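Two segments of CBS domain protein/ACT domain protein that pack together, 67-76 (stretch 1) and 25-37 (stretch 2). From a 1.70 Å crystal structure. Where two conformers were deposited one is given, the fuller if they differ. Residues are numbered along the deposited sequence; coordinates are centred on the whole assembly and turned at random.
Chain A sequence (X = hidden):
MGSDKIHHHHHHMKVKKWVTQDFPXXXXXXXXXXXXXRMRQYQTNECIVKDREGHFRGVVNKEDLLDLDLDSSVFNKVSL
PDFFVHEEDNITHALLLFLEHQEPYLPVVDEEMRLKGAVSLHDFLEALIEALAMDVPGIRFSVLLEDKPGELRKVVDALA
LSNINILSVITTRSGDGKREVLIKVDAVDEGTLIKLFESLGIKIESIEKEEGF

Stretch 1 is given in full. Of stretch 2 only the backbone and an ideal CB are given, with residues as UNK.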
# COMPACT_ATOMS: atom_id res chain seq x y z
N ASP A 67 -4.56 16.87 11.85
CA ASP A 67 -4.86 18.30 11.96
C ASP A 67 -5.09 18.96 10.61
O ASP A 67 -4.73 20.13 10.40
CB ASP A 67 -3.73 19.00 12.72
CG ASP A 67 -3.60 18.51 14.17
OD1 ASP A 67 -4.63 18.18 14.81
OD2 ASP A 67 -2.45 18.46 14.68
N LEU A 68 -5.75 18.24 9.69
CA LEU A 68 -6.08 18.78 8.38
C LEU A 68 -7.59 18.99 8.19
O LEU A 68 -8.41 18.21 8.68
CB LEU A 68 -5.55 17.84 7.29
CG LEU A 68 -4.04 17.60 7.35
CD1 LEU A 68 -3.58 16.65 6.26
CD2 LEU A 68 -3.26 18.91 7.28
N ASP A 69 -7.94 20.04 7.45
CA ASP A 69 -9.32 20.28 7.06
C ASP A 69 -9.77 19.10 6.19
O ASP A 69 -9.00 18.64 5.35
CB ASP A 69 -9.43 21.58 6.25
CG ASP A 69 -10.87 22.04 6.06
OD1 ASP A 69 -11.65 21.34 5.37
OD2 ASP A 69 -11.23 23.11 6.60
N LEU A 70 -10.99 18.63 6.41
CA LEU A 70 -11.50 17.45 5.69
C LEU A 70 -11.62 17.67 4.18
O LEU A 70 -11.55 16.71 3.40
CB LEU A 70 -12.84 17.00 6.26
CG LEU A 70 -12.77 16.48 7.70
CD1 LEU A 70 -14.15 16.27 8.27
CD2 LEU A 70 -11.94 15.20 7.79
N ASP A 71 -11.79 18.92 3.77
CA ASP A 71 -11.93 19.28 2.36
C ASP A 71 -10.58 19.41 1.63
O ASP A 71 -10.54 19.47 0.39
CB ASP A 71 -12.72 20.58 2.23
CG ASP A 71 -14.11 20.47 2.84
OD1 ASP A 71 -14.93 19.70 2.32
OD2 ASP A 71 -14.38 21.16 3.85
N SER A 72 -9.49 19.47 2.39
CA SER A 72 -8.16 19.62 1.81
C SER A 72 -7.72 18.31 1.15
O SER A 72 -8.35 17.25 1.33
CB SER A 72 -7.15 20.08 2.86
OG SER A 72 -6.99 19.16 3.92
N SER A 73 -6.67 18.41 0.34
CA SER A 73 -6.16 17.30 -0.48
C SER A 73 -5.06 16.53 0.23
O SER A 73 -4.32 17.11 1.04
CB SER A 73 -5.60 17.87 -1.79
OG SER A 73 -5.04 16.87 -2.60
N VAL A 74 -4.89 15.26 -0.13
CA VAL A 74 -3.79 14.44 0.39
C VAL A 74 -2.52 14.56 -0.47
O VAL A 74 -1.52 13.90 -0.20
CB VAL A 74 -4.18 12.96 0.53
CG1 VAL A 74 -5.44 12.79 1.42
CG2 VAL A 74 -4.37 12.30 -0.84
N PHE A 75 -2.58 15.41 -1.50
CA PHE A 75 -1.53 15.54 -2.52
C PHE A 75 -0.15 15.73 -1.93
O PHE A 75 0.78 15.04 -2.36
CB PHE A 75 -1.86 16.70 -3.46
CG PHE A 75 -0.98 16.77 -4.68
CD1 PHE A 75 -1.27 15.98 -5.80
CD2 PHE A 75 0.11 17.61 -4.73
CE1 PHE A 75 -0.47 16.05 -6.93
CE2 PHE A 75 0.90 17.68 -5.87
CZ PHE A 75 0.62 16.87 -6.96
N ASN A 76 -0.02 16.62 -0.94
CA ASN A 76 1.27 16.89 -0.28
C ASN A 76 1.57 16.01 0.93
O ASN A 76 2.59 16.22 1.57
CB ASN A 76 1.32 18.35 0.19
CG ASN A 76 1.29 19.33 -0.95
OD1 ASN A 76 1.78 19.04 -2.03
ND2 ASN A 76 0.74 20.51 -0.70
N UNK A 25 -7.12 2.23 -1.20
CA UNK A 25 -6.45 2.95 -2.28
C UNK A 25 -7.19 4.26 -2.56
O UNK A 25 -8.42 4.28 -2.62
CB UNK A 25 -6.38 2.09 -3.54
N UNK A 26 -6.44 5.36 -2.76
CA UNK A 26 -7.04 6.59 -3.27
C UNK A 26 -6.16 7.19 -4.36
O UNK A 26 -5.00 6.83 -4.47
CB UNK A 26 -7.25 7.60 -2.14
N UNK A 27 -6.72 8.12 -5.12
CA UNK A 27 -5.93 8.88 -6.10
C UNK A 27 -5.26 10.08 -5.42
O UNK A 27 -5.73 10.56 -4.40
CB UNK A 27 -6.81 9.35 -7.26
N UNK A 28 -4.17 10.56 -6.00
CA UNK A 28 -3.29 11.57 -5.36
C UNK A 28 -3.97 12.89 -4.95
O UNK A 28 -3.44 13.59 -4.09
CB UNK A 28 -2.14 11.90 -6.32
N UNK A 29 -5.11 13.21 -5.55
CA UNK A 29 -5.82 14.47 -5.28
C UNK A 29 -7.11 14.25 -4.47
O UNK A 29 -7.94 15.16 -4.33
CB UNK A 29 -6.15 15.17 -6.60
N UNK A 30 -7.25 13.05 -3.93
CA UNK A 30 -8.35 12.72 -3.04
C UNK A 30 -8.36 13.71 -1.88
O UNK A 30 -7.30 14.17 -1.43
CB UNK A 30 -8.23 11.28 -2.53
N UNK A 31 -9.55 13.99 -1.35
CA UNK A 31 -9.64 14.81 -0.15
C UNK A 31 -9.24 13.99 1.09
O UNK A 31 -9.30 12.74 1.09
CB UNK A 31 -11.06 15.37 0.01
N UNK A 32 -8.88 14.71 2.14
CA UNK A 32 -8.66 14.09 3.45
C UNK A 32 -9.87 13.25 3.90
O UNK A 32 -9.70 12.11 4.37
CB UNK A 32 -8.36 15.17 4.49
N UNK A 33 -11.08 13.78 3.72
CA UNK A 33 -12.31 13.07 4.10
C UNK A 33 -12.37 11.71 3.39
O UNK A 33 -12.65 10.70 4.02
CB UNK A 33 -13.54 13.91 3.76
N UNK A 34 -12.14 11.71 2.09
CA UNK A 34 -12.16 10.46 1.30
C UNK A 34 -11.13 9.44 1.75
O UNK A 34 -11.43 8.24 1.82
CB UNK A 34 -11.93 10.78 -0.18
N UNK A 35 -9.92 9.90 2.05
CA UNK A 35 -8.85 9.03 2.49
C UNK A 35 -9.18 8.41 3.84
O UNK A 35 -9.07 7.21 4.02
CB UNK A 35 -7.53 9.80 2.56
N UNK A 36 -9.66 9.23 4.77
CA UNK A 36 -10.05 8.74 6.08
C UNK A 36 -11.15 7.68 5.96
O UNK A 36 -11.12 6.66 6.65
CB UNK A 36 -10.52 9.90 6.96
N UNK A 37 -12.10 7.91 5.07
CA UNK A 37 -13.19 6.97 4.88
C UNK A 37 -12.66 5.61 4.39
O UNK A 37 -13.03 4.56 4.91
CB UNK A 37 -14.21 7.54 3.89

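Position 25 has extended backbone angles and nothing of stretch 1 within reach of its CB, so this contact scarcely restricts it; it is Met 25, present as selenomethionine. Position 26, also extended, points its CB toward stretch 1 but stays well short of it, which suits a medium-sized apolar side chain, here Val 26. Position 27, the last of the strand, begins a type I turn, where a side chain able to accept hydrogen bonds could steady the backbone. Glu 27 does so: Glu 27 OE1 accepts from the backbone N of residue 29 at 2.8 Å.

At position 28 the CB lies 4.2 Å from Phe 75 CD1, so a side chain with some length could run beside the ring. Glu 28 does, its CD 3.7 Å from Phe 75 CE1. Position 29 points away, and small or polar residues fit; Ser 29 adds a second bond, its OG donating to Glu 27 OE1 at 2.6 Å. Position 30 closes the turn with its CB 4.3 Å from Val 74 CG2, favouring something small and apolar. It is Ala 30, and its O accepts from Val 74 N at 2.9 Å.

Position 31 immediately precedes a helix, a classic place for Ser, Thr, Asp or Asn. Its backbone bridges Ser 73, and its CB lies 3.6 Å from Ser 72 O. Thr 31 caps the helix, OG1 accepting from N of residue 34 at 3.1 Å.

Position 32 points toward stretch 1, among the carbonyls of Asp 69, Leu 70 and Ser 72, with Leu 68, Leu 70 and Val 74 nearby: a place for a compact aliphatic residue. Val 32 sets CG2 4.0 Å from Leu 68 CD1 and CG1 4.1 Å from Leu 70 CD2; its N donates to Ser 72 O at 2.7 Å.

At position 33 CA-to-CB points sideways, with the CB 3.5 Å from Leu 70 O and the carboxylate of Asp 71 beyond, inviting a long cation. Arg 33 lays one guanidinium face against Leu 70 CB and forms a salt bridge, NH1 to Asp 71 OD1, at 3.0 Å.

Position 34 meets nothing here, so a polar residue is natural; OE1 of Glu 34 accepts from Thr 31 N at 2.9 Å. At position 35 the CB is 3.8 Å from Val 74 CG1, favouring a small, fairly apolar residue, here Cys 35. Position 36 points toward stretch 1 from farther off, suiting a longer aliphatic chain: Leu 36 CD1 reaches Leu 70 CD2 at 3.8 Å. Position 37, out of reach, is His 37.

Stretch 2 25-37: MVEESATVRECLH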
# COMPACT_ATOMS: atom_id res chain seq x y z
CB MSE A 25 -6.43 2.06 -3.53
CG MSE A 25 -5.68 2.63 -4.75
SE MSE A 25 -6.54 4.11 -5.67
CE MSE A 25 -8.28 3.34 -6.05
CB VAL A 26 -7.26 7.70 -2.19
CG1 VAL A 26 -8.27 7.23 -1.15
CG2 VAL A 26 -5.95 8.16 -1.57
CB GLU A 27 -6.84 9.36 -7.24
CG GLU A 27 -6.13 10.00 -8.45
CD GLU A 27 -6.03 11.52 -8.36
OE1 GLU A 27 -6.79 12.14 -7.58
OE2 GLU A 27 -5.18 12.10 -9.07
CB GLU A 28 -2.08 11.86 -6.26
CG GLU A 28 -2.39 12.53 -7.57
CD GLU A 28 -1.16 12.77 -8.45
OE1 GLU A 28 -0.04 12.50 -7.99
OE2 GLU A 28 -1.34 13.22 -9.60
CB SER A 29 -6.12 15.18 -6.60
OG SER A 29 -7.26 14.64 -7.23
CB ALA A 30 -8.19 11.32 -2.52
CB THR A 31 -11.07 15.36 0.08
OG1 THR A 31 -11.98 14.27 0.31
CG2 THR A 31 -11.55 16.18 -1.10
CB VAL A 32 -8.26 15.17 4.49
CG1 VAL A 32 -8.34 14.64 5.89
CG2 VAL A 32 -6.84 15.68 4.19
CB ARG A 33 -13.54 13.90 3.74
CG ARG A 33 -14.87 13.29 4.10
CD ARG A 33 -16.03 14.14 3.60
NE ARG A 33 -16.14 15.41 4.33
CZ ARG A 33 -15.81 16.61 3.85
NH1 ARG A 33 -15.34 16.77 2.62
NH2 ARG A 33 -15.96 17.68 4.61
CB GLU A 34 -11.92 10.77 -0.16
CG GLU A 34 -13.06 11.51 -0.83
CD GLU A 34 -12.76 11.80 -2.30
OE1 GLU A 34 -11.80 12.55 -2.60
OE2 GLU A 34 -13.48 11.25 -3.17
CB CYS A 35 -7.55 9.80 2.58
SG CYS A 35 -6.14 8.77 2.75
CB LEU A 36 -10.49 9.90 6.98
CG LEU A 36 -9.37 10.82 7.47
CD1 LEU A 36 -9.99 12.00 8.22
CD2 LEU A 36 -8.38 10.07 8.34
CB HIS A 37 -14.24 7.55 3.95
CG HIS A 37 -15.29 6.56 3.54
ND1 HIS A 37 -16.29 6.14 4.40
CD2 HIS A 37 -15.49 5.89 2.38
CE1 HIS A 37 -17.05 5.25 3.78
NE2 HIS A 37 -16.60 5.10 2.55
O HOH W 1 0.75 13.09 -4.76
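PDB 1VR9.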